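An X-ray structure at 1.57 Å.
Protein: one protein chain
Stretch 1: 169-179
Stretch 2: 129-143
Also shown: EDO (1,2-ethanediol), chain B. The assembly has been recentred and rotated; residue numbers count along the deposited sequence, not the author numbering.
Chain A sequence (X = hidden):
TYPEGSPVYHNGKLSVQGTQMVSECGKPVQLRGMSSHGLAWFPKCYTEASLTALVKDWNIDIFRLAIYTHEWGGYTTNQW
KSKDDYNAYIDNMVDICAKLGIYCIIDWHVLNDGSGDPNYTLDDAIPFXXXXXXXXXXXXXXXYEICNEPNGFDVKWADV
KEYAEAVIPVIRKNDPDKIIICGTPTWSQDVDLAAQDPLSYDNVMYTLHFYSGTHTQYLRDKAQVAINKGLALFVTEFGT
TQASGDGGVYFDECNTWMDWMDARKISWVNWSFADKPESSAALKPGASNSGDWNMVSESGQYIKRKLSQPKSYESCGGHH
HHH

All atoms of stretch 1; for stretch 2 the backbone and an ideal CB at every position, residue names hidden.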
ATOM      1  N   PRO A 169     -16.491 -10.169   3.659  1.00 13.75           N
ATOM      2  CA  PRO A 169     -17.763  -9.988   4.384  1.00 14.40           C
ATOM      3  C   PRO A 169     -17.594  -9.508   5.830  1.00 14.14           C
ATOM      4  O   PRO A 169     -18.471  -8.817   6.370  1.00 15.99           O
ATOM      5  CB  PRO A 169     -18.389 -11.393   4.340  1.00 14.11           C
ATOM      6  CG  PRO A 169     -17.812 -12.011   3.096  1.00 20.57           C
ATOM      7  CD  PRO A 169     -16.373 -11.515   3.074  1.00 15.09           C
ATOM      8  N   VAL A 170     -16.494  -9.886   6.459  1.00 13.05           N
ATOM      9  CA  VAL A 170     -16.195  -9.468   7.828  1.00 12.41           C
ATOM     10  C   VAL A 170     -15.907  -7.967   7.863  1.00 13.59           C
ATOM     11  O   VAL A 170     -16.320  -7.260   8.784  1.00 14.02           O
ATOM     12  CB  VAL A 170     -15.005 -10.262   8.387  1.00 16.10           C
ATOM     13  CG1 VAL A 170     -14.534  -9.705   9.717  1.00 21.47           C
ATOM     14  CG2 VAL A 170     -15.371 -11.747   8.521  1.00 18.41           C
ATOM     15  N   ILE A 171     -15.203  -7.484   6.850  1.00 12.28           N
ATOM     16  CA  ILE A 171     -14.938  -6.054   6.743  1.00 11.82           C
ATOM     17  C   ILE A 171     -16.222  -5.266   6.414  1.00 14.07           C
ATOM     18  O   ILE A 171     -16.531  -4.257   7.045  1.00 12.70           O
ATOM     19  CB  ILE A 171     -13.853  -5.788   5.660  1.00 12.57           C
ATOM     20  CG1 ILE A 171     -12.496  -6.299   6.160  1.00 13.78           C
ATOM     21  CG2 ILE A 171     -13.813  -4.297   5.276  1.00 13.00           C
ATOM     22  CD1 ILE A 171     -11.376  -6.187   5.097  1.00 13.01           C
ATOM     23  N   ARG A 172     -16.975  -5.746   5.434  1.00 13.39           N
ATOM     24  CA  ARG A 172     -18.095  -4.983   4.890  1.00 13.09           C
ATOM     25  C   ARG A 172     -19.295  -4.945   5.840  1.00 15.01           C
ATOM     26  O   ARG A 172     -20.107  -4.029   5.752  1.00 16.01           O
ATOM     27  CB  ARG A 172     -18.494  -5.556   3.524  1.00 16.41           C
ATOM     28  CG  ARG A 172     -17.461  -5.279   2.416  1.00 18.04           C
ATOM     29  CD  ARG A 172     -17.545  -3.820   1.973  1.00 17.00           C
ATOM     30  NE  ARG A 172     -16.389  -3.268   1.249  1.00 22.07           N
ATOM     31  CZ  ARG A 172     -16.223  -3.306  -0.066  1.00 20.12           C
ATOM     32  NH1 ARG A 172     -17.091  -3.944  -0.852  1.00 22.36           N
ATOM     33  NH2 ARG A 172     -15.143  -2.747  -0.591  1.00 13.07           N
ATOM     34  N   LYS A 173     -19.388  -5.883   6.775  1.00 15.25           N
ATOM     35  CA  LYS A 173     -20.471  -5.795   7.766  1.00 18.17           C
ATOM     36  C   LYS A 173     -20.261  -4.587   8.693  1.00 21.49           C
ATOM     37  O   LYS A 173     -21.222  -4.052   9.244  1.00 19.24           O
ATOM     38  CB  LYS A 173     -20.586  -7.081   8.582  1.00 22.15           C
ATOM     39  CG  LYS A 173     -19.556  -7.283   9.648  1.00 26.67           C
ATOM     40  CD  LYS A 173     -19.936  -8.436  10.553  1.00 31.58           C
ATOM     41  CE  LYS A 173     -18.800  -8.820  11.470  1.00 32.46           C
ATOM     42  NZ  LYS A 173     -18.607  -7.841  12.561  1.00 39.81           N
ATOM     43  N   ASN A 174     -19.006  -4.164   8.860  1.00 13.93           N
ATOM     44  CA  ASN A 174     -18.654  -3.002   9.689  1.00 13.76           C
ATOM     45  C   ASN A 174     -18.458  -1.694   8.909  1.00 17.38           C
ATOM     46  O   ASN A 174     -18.772  -0.601   9.412  1.00 18.66           O
ATOM     47  CB  ASN A 174     -17.364  -3.271  10.458  1.00 14.43           C
ATOM     48  CG  ASN A 174     -17.482  -4.420  11.431  1.00 20.03           C
ATOM     49  OD1 ASN A 174     -18.492  -4.559  12.131  1.00 22.81           O
ATOM     50  ND2 ASN A 174     -16.442  -5.242  11.498  1.00 15.63           N
ATOM     51  N   ASP A 175     -17.901  -1.816   7.703  1.00 13.83           N
ATOM     52  CA  ASP A 175     -17.416  -0.676   6.926  1.00 15.54           C
ATOM     53  C   ASP A 175     -17.782  -0.894   5.451  1.00 17.70           C
ATOM     54  O   ASP A 175     -17.005  -1.453   4.662  1.00 14.30           O
ATOM     55  CB  ASP A 175     -15.900  -0.540   7.127  1.00 15.26           C
ATOM     56  CG  ASP A 175     -15.343   0.756   6.578  1.00 17.37           C
ATOM     57  OD1 ASP A 175     -16.097   1.483   5.893  1.00 18.61           O
ATOM     58  OD2 ASP A 175     -14.147   1.043   6.835  1.00 14.43           O
ATOM     59  N   PRO A 176     -18.999  -0.495   5.072  1.00 14.10           N
ATOM     60  CA  PRO A 176     -19.547  -0.873   3.764  1.00 14.43           C
ATOM     61  C   PRO A 176     -18.874  -0.280   2.515  1.00 16.18           C
ATOM     62  O   PRO A 176     -19.002  -0.881   1.449  1.00 18.39           O
ATOM     63  CB  PRO A 176     -21.003  -0.374   3.845  1.00 20.17           C
ATOM     64  CG  PRO A 176     -21.311  -0.305   5.277  1.00 26.88           C
ATOM     65  CD  PRO A 176     -20.035   0.026   5.987  1.00 17.49           C
ATOM     66  N   ASP A 177     -18.208   0.867   2.626  1.00 16.28           N
ATOM     67  CA  ASP A 177     -17.787   1.621   1.428  1.00 17.00           C
ATOM     68  C   ASP A 177     -16.261   1.774   1.206  1.00 20.58           C
ATOM     69  O   ASP A 177     -15.817   2.255   0.165  1.00 27.10           O
ATOM     70  CB  ASP A 177     -18.445   2.997   1.479  1.00 20.82           C
ATOM     71  CG  ASP A 177     -19.960   2.907   1.339  1.00 28.27           C
ATOM     72  OD1 ASP A 177     -20.415   2.541   0.241  1.00 32.47           O
ATOM     73  OD2 ASP A 177     -20.682   3.168   2.320  1.00 33.22           O
ATOM     74  N   LYS A 178     -15.474   1.356   2.170  1.00 16.41           N
ATOM     75  CA  LYS A 178     -14.018   1.574   2.136  1.00 13.01           C
ATOM     76  C   LYS A 178     -13.378   0.688   1.064  1.00 11.67           C
ATOM     77  O   LYS A 178     -13.821  -0.430   0.852  1.00 12.58           O
ATOM     78  CB  LYS A 178     -13.453   1.279   3.524  1.00 14.39           C
ATOM     79  CG  LYS A 178     -12.341   2.223   4.027  1.00 12.79           C
ATOM     80  CD  LYS A 178     -12.748   3.674   4.057  1.00 16.51           C
ATOM     81  CE  LYS A 178     -13.940   3.958   4.956  1.00 16.16           C
ATOM     82  NZ  LYS A 178     -13.657   3.703   6.407  1.00 13.42           N
ATOM     83  N   ILE A 179     -12.380   1.200   0.341  1.00 11.74           N
ATOM     84  CA  ILE A 179     -11.685   0.398  -0.675  1.00 12.25           C
ATOM     85  C   ILE A 179     -10.903  -0.756  -0.057  1.00  9.22           C
ATOM     86  O   ILE A 179     -10.182  -0.582   0.937  1.00 10.77           O
ATOM     87  CB  ILE A 179     -10.733   1.256  -1.515  1.00 11.84           C
ATOM     88  CG1 ILE A 179     -11.529   2.353  -2.222  1.00 11.97           C
ATOM     89  CG2 ILE A 179      -9.932   0.389  -2.534  1.00 12.67           C
ATOM     90  CD1 ILE A 179     -10.714   3.263  -3.099  1.00 14.88           C
ATOM     91  N   UNK A 129      -9.247  -8.142  10.938  1.00 10.67           N
ATOM     92  CA  UNK A 129      -9.997  -7.329  10.011  1.00 10.69           C
ATOM     93  C   UNK A 129     -11.358  -6.943  10.579  1.00 10.72           C
ATOM     94  O   UNK A 129     -11.861  -5.864  10.268  1.00 12.71           O
ATOM     95  CB  UNK A 129     -10.167  -8.070   8.683  1.00 10.69           C
ATOM     96  N   UNK A 130     -11.934  -7.785  11.446  1.00 11.43           N
ATOM     97  CA  UNK A 130     -13.164  -7.429  12.180  1.00 12.22           C
ATOM     98  C   UNK A 130     -12.901  -6.184  13.030  1.00 12.62           C
ATOM     99  O   UNK A 130     -13.644  -5.196  12.955  1.00 14.51           O
ATOM    100  CB  UNK A 130     -13.635  -8.589  13.059  1.00 12.22           C
ATOM    101  N   UNK A 131     -11.829  -6.225  13.809  1.00 13.46           N
ATOM    102  CA  UNK A 131     -11.449  -5.086  14.628  1.00 12.81           C
ATOM    103  C   UNK A 131     -11.159  -3.838  13.782  1.00 13.82           C
ATOM    104  O   UNK A 131     -11.695  -2.761  14.057  1.00 13.48           O
ATOM    105  CB  UNK A 131     -10.224  -5.442  15.473  1.00 12.81           C
ATOM    106  N   UNK A 132     -10.307  -3.957  12.766  1.00 13.59           N
ATOM    107  CA  UNK A 132      -9.869  -2.755  12.057  1.00 13.52           C
ATOM    108  C   UNK A 132     -11.004  -2.059  11.314  1.00 10.98           C
ATOM    109  O   UNK A 132     -11.073  -0.826  11.269  1.00 13.19           O
ATOM    110  CB  UNK A 132      -8.757  -3.112  11.069  1.00 13.52           C
ATOM    111  N   UNK A 133     -11.903  -2.844  10.729  1.00 12.63           N
ATOM    112  CA  UNK A 133     -13.012  -2.270   9.980  1.00 11.46           C
ATOM    113  C   UNK A 133     -14.039  -1.629  10.910  1.00 13.20           C
ATOM    114  O   UNK A 133     -14.593  -0.591  10.567  1.00 15.70           O
ATOM    115  CB  UNK A 133     -13.680  -3.344   9.119  1.00 11.46           C
ATOM    116  N   UNK A 134     -14.268  -2.216  12.084  1.00 13.80           N
ATOM    117  CA  UNK A 134     -15.136  -1.577  13.083  1.00 13.48           C
ATOM    118  C   UNK A 134     -14.496  -0.282  13.623  1.00 16.29           C
ATOM    119  O   UNK A 134     -15.147   0.744  13.735  1.00 16.31           O
ATOM    120  CB  UNK A 134     -15.418  -2.545  14.234  1.00 13.48           C
ATOM    121  N   UNK A 135     -13.208  -0.330  13.930  1.00 12.41           N
ATOM    122  CA  UNK A 135     -12.515   0.818  14.516  1.00 12.37           C
ATOM    123  C   UNK A 135     -12.404   1.978  13.543  1.00 15.04           C
ATOM    124  O   UNK A 135     -12.519   3.139  13.944  1.00 16.07           O
ATOM    125  CB  UNK A 135     -11.118   0.407  14.986  1.00 12.37           C
ATOM    126  N   UNK A 136     -12.200   1.666  12.264  1.00 12.97           N
ATOM    127  CA  UNK A 136     -11.894   2.713  11.283  1.00 10.86           C
ATOM    128  C   UNK A 136     -13.012   2.963  10.280  1.00 13.61           C
ATOM    129  O   UNK A 136     -12.794   3.620   9.268  1.00 13.02           O
ATOM    130  CB  UNK A 136     -10.617   2.346  10.524  1.00 10.86           C
ATOM    131  N   UNK A 137     -14.226   2.502  10.602  1.00 12.74           N
ATOM    132  CA  UNK A 137     -15.389   2.754   9.738  1.00 14.00           C
ATOM    133  C   UNK A 137     -15.525   4.217   9.333  1.00 13.81           C
ATOM    134  O   UNK A 137     -15.809   4.535   8.168  1.00 15.73           O
ATOM    135  CB  UNK A 137     -16.669   2.307  10.447  1.00 14.00           C
ATOM    136  N   UNK A 138     -15.362   5.110  10.301  1.00 14.16           N
ATOM    137  CA  UNK A 138     -15.630   6.525  10.067  1.00 15.32           C
ATOM    138  C   UNK A 138     -14.379   7.272   9.614  1.00 18.27           C
ATOM    139  O   UNK A 138     -14.399   8.501   9.482  1.00 20.07           O
ATOM    140  CB  UNK A 138     -16.191   7.171  11.336  1.00 15.32           C
ATOM    141  N   UNK A 139     -13.289   6.537   9.402  1.00 14.54           N
ATOM    142  CA  UNK A 139     -12.054   7.119   8.843  1.00 13.95           C
ATOM    143  C   UNK A 139     -12.078   7.064   7.304  1.00 15.51           C
ATOM    144  O   UNK A 139     -11.960   5.973   6.718  1.00 16.61           O
ATOM    145  CB  UNK A 139     -10.826   6.380   9.378  1.00 13.95           C
ATOM    146  N   UNK A 140     -12.212   8.233   6.671  1.00 14.05           N
ATOM    147  CA  UNK A 140     -12.317   8.364   5.216  1.00 12.47           C
ATOM    148  C   UNK A 140     -11.019   8.031   4.508  1.00 11.15           C
ATOM    149  O   UNK A 140     -11.027   7.770   3.312  1.00 14.09           O
ATOM    150  CB  UNK A 140     -12.749   9.784   4.845  1.00 12.47           C
ATOM    151  N   UNK A 141      -9.904   8.071   5.239  1.00 11.33           N
ATOM    152  CA  UNK A 141      -8.592   8.043   4.598  1.00 12.70           C
ATOM    153  C   UNK A 141      -7.921   6.670   4.546  1.00 10.67           C
ATOM    154  O   UNK A 141      -6.838   6.545   3.957  1.00 10.91           O
ATOM    155  CB  UNK A 141      -7.664   9.016   5.328  1.00 12.70           C
ATOM    156  N   UNK A 142      -8.526   5.643   5.147  1.00 10.93           N
ATOM    157  CA  UNK A 142      -7.924   4.307   5.142  1.00 11.00           C
ATOM    158  C   UNK A 142      -8.319   3.458   3.922  1.00  9.05           C
ATOM    159  O   UNK A 142      -9.416   3.583   3.357  1.00 10.49           O
ATOM    160  CB  UNK A 142      -8.321   3.568   6.421  1.00 11.00           C
ATOM    161  N   UNK A 143      -7.387   2.603   3.512  1.00  9.14           N
ATOM    162  CA  UNK A 143      -7.635   1.552   2.516  1.00  9.10           C
ATOM    163  C   UNK A 143      -7.187   0.237   3.139  1.00  8.27           C
ATOM    164  O   UNK A 143      -6.216   0.226   3.888  1.00  9.79           O
ATOM    165  CB  UNK A 143      -6.902   1.825   1.201  1.00  9.10           C
TER
HETATM  166  C1  EDO B 401     -11.306   4.925   0.901  1.00 14.78           C
HETATM  167  O1  EDO B 401     -10.923   3.581   1.141  1.00 14.44           O
HETATM  168  C2  EDO B 401     -10.063   5.788   0.816  1.00 12.99           C
HETATM  169  O2  EDO B 401     -10.481   7.141   0.736  1.00 14.42           O

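Position 129 lies in a helix and directs its CA-to-CB bond toward stretch 1, with the ideal CB 3.9 Å from Ile-171 CG1. Such an aliphatic neighbour favours an apolar residue, large or small. The residue is Trp-129, whose ring atom CE3 packs 3.9 Å from Ile-171 CD1.

At 130 the CB points sideways, 3.6 Å from Val-170 CG1, but Lys-173 NZ and Asn-174 ND2 lie 5.1 and 4.6 Å from that CB. Two donors within reach call for an acceptor, and Asp, Glu, Asn or Gln could serve; the lysine charge favours an acid. Asp-130, with chi1 t, brings OD1 to 2.8 Å from Lys-173 NZ in a salt bridge and accepts a hydrogen bond from Asn-174 ND2 at 3.0 Å.

Positions 131 and 132 have nothing of stretch 1 near their CB atoms, which leaves the choice open; they are Tyr-131 and Met-132.

Position 133 points toward stretch 1, its CB 3.6 Å from Ile-171 O and 3.9 Å from Asn-174 CB. So close an approach suits Ser, Ala, Gly or perhaps Cys. Ser-133 adds polarity to small size: its OG donates to Trp-129 O (2.7 Å) and accepts from Asn-174 ND2 (3.0 Å), linking the helix to the neighbouring stretch.

At 134 the CB points sideways, 4.0 Å from Asn-174 CG, and a small residue or one turned outward would fit. Ala-134 packs with CB 3.9 Å from Asn-174 CG and N 3.7 Å from Asn-174 CB. Position 135 is out of reach and is Lys-135.

The chain leaves helical phi/psi at 136 and enters a type I turn ending at 139. Its CB points sideways, 5.3 Å from both Asp-175 OD2 and Lys-178 NZ, so many residues would fit; the end of His-136 leads away from stretch 1.

At 137 the CA-to-CB bond points sideways, its CB 3.7 Å from Asn-174 O, so a long flexible chain could run alongside. Lys-137 is fully extended, with CD 3.3 Å from Asn-174 O. Lys-178 NZ donates to Lys-137 O and to the backbone O of 139, both at 2.9 Å, without using either side chain; the same NZ forms a salt bridge with Asp-175 OD2 (2.7 Å).

Position 138 faces away and tolerates many residues; it is Asp-138. At 139 the CB points sideways, 4.9 Å from Lys-178 NZ, making an acid or other acceptor reasonable. The end of Asp-139 leads away, and its OD2 accepts from His-136 ND1 at 2.6 Å. Positions 140 and 141 also point away and are Lys-140 and His-141.

At strand position 142 the CB points sideways, 4.9 Å from Lys-178 CG, which suits a modest apolar side chain. Val-142 places CG2 3.8 Å from Lys-178 CG. EDO O1 donates to Val-142 O (2.7 Å) and accepts from Ile-179 N (2.9 Å), bridging the stretches. At 143 the CB, also sideways, lies 4.1 Å from Ile-179 O, beside the isoleucine side chain; Leu, Ile, Val or Met would suit. Leu-143 sets CD2 4.2 Å from Ile-179 CB.

Stretch 2 (129-143) WDYMSAKHKDDKHVL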
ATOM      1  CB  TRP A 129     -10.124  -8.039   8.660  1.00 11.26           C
ATOM      2  CG  TRP A 129      -8.851  -7.871   7.843  1.00 12.72           C
ATOM      3  CD1 TRP A 129      -8.020  -8.857   7.369  1.00 12.67           C
ATOM      4  CD2 TRP A 129      -8.256  -6.620   7.441  1.00 10.33           C
ATOM      5  NE1 TRP A 129      -6.966  -8.289   6.684  1.00 12.03           N
ATOM      6  CE2 TRP A 129      -7.084  -6.922   6.727  1.00  9.94           C
ATOM      7  CE3 TRP A 129      -8.605  -5.279   7.626  1.00 12.79           C
ATOM      8  CZ2 TRP A 129      -6.260  -5.911   6.160  1.00 10.12           C
ATOM      9  CZ3 TRP A 129      -7.794  -4.286   7.094  1.00 10.85           C
ATOM     10  CH2 TRP A 129      -6.619  -4.610   6.376  1.00 12.71           C
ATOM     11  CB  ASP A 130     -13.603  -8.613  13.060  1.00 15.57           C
ATOM     12  CG  ASP A 130     -15.064  -8.531  13.543  1.00 19.12           C
ATOM     13  OD1 ASP A 130     -15.877  -7.737  13.059  1.00 17.18           O
ATOM     14  OD2 ASP A 130     -15.406  -9.319  14.446  1.00 28.43           O
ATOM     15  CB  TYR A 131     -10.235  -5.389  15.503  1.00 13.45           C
ATOM     16  CG  TYR A 131      -9.807  -4.142  16.233  1.00 14.46           C
ATOM     17  CD1 TYR A 131     -10.494  -3.718  17.364  1.00 20.55           C
ATOM     18  CD2 TYR A 131      -8.783  -3.335  15.747  1.00 13.44           C
ATOM     19  CE1 TYR A 131     -10.149  -2.542  18.018  1.00 20.39           C
ATOM     20  CE2 TYR A 131      -8.432  -2.162  16.390  1.00 12.94           C
ATOM     21  CZ  TYR A 131      -9.120  -1.769  17.530  1.00 17.64           C
ATOM     22  OH  TYR A 131      -8.796  -0.610  18.202  1.00 16.92           O
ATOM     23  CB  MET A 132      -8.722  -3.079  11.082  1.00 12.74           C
ATOM     24  CG  MET A 132      -7.389  -3.324  11.796  1.00 12.43           C
ATOM     25  SD  MET A 132      -6.768  -1.813  12.609  1.00 12.90           S
ATOM     26  CE  MET A 132      -5.579  -2.480  13.739  1.00 10.86           C
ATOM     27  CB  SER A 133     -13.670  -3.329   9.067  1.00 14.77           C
ATOM     28  OG  SER A 133     -14.113  -4.482   9.774  1.00 14.62           O
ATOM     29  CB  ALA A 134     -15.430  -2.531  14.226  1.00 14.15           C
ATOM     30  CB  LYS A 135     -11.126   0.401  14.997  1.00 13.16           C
ATOM     31  CG  LYS A 135     -10.293   1.490  15.672  1.00 16.13           C
ATOM     32  CD  LYS A 135     -10.907   1.931  17.004  1.00 19.99           C
ATOM     33  CE  LYS A 135      -9.911   2.735  17.838  1.00 36.27           C
ATOM     34  NZ  LYS A 135      -9.475   3.971  17.142  1.00 51.98           N
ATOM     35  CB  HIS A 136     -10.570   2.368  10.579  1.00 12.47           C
ATOM     36  CG  HIS A 136      -9.424   2.343  11.533  1.00 10.17           C
ATOM     37  ND1 HIS A 136      -8.967   3.482  12.174  1.00 13.44           N
ATOM     38  CD2 HIS A 136      -8.701   1.317  12.030  1.00 13.15           C
ATOM     39  CE1 HIS A 136      -7.994   3.150  13.005  1.00 13.58           C
ATOM     40  NE2 HIS A 136      -7.818   1.840  12.939  1.00 15.00           N
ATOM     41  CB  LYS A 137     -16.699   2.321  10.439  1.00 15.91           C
ATOM     42  CG  LYS A 137     -17.968   2.769   9.684  1.00 20.36           C
ATOM     43  CD  LYS A 137     -19.261   2.483  10.457  1.00 29.17           C
ATOM     44  CE  LYS A 137     -20.490   2.922   9.642  1.00 36.04           C
ATOM     45  NZ  LYS A 137     -21.757   2.867  10.419  1.00 47.92           N
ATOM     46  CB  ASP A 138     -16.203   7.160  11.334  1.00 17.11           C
ATOM     47  CG  ASP A 138     -17.572   6.600  11.700  1.00 24.64           C
ATOM     48  OD1 ASP A 138     -18.343   6.215  10.795  1.00 26.88           O
ATOM     49  OD2 ASP A 138     -17.865   6.531  12.905  1.00 37.94           O
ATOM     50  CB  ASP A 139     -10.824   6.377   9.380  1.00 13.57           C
ATOM     51  CG  ASP A 139     -10.561   6.636  10.854  1.00 21.62           C
ATOM     52  OD1 ASP A 139     -10.992   7.671  11.387  1.00 26.45           O
ATOM     53  OD2 ASP A 139      -9.887   5.809  11.478  1.00 23.06           O
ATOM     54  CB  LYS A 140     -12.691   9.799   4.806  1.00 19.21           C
ATOM     55  CG  LYS A 140     -14.143  10.185   4.972  1.00 34.27           C
ATOM     56  CD  LYS A 140     -14.345  11.531   4.266  1.00 33.46           C
ATOM     57  CE  LYS A 140     -15.774  12.009   4.322  1.00 34.17           C
ATOM     58  NZ  LYS A 140     -15.904  13.242   3.510  1.00 36.75           N
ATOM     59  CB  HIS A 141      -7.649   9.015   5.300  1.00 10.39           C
ATOM     60  CG  HIS A 141      -7.250   8.596   6.676  1.00 10.54           C
ATOM     61  ND1 HIS A 141      -8.168   8.384   7.693  1.00 13.96           N
ATOM     62  CD2 HIS A 141      -6.029   8.381   7.222  1.00 11.04           C
ATOM     63  CE1 HIS A 141      -7.523   8.037   8.790  1.00 15.72           C
ATOM     64  NE2 HIS A 141      -6.223   8.037   8.534  1.00 12.85           N
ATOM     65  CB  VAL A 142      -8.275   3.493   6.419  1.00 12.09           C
ATOM     66  CG1 VAL A 142      -7.690   4.158   7.664  1.00 15.88           C
ATOM     67  CG2 VAL A 142      -9.784   3.285   6.576  1.00 13.73           C
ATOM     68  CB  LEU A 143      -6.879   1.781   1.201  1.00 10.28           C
ATOM     69  CG  LEU A 143      -7.243   3.039   0.402  1.00 10.58           C
ATOM     70  CD1 LEU A 143      -6.484   4.232   0.946  1.00 11.25           C
ATOM     71  CD2 LEU A 143      -6.922   2.886  -1.075  1.00 10.42           C
TER
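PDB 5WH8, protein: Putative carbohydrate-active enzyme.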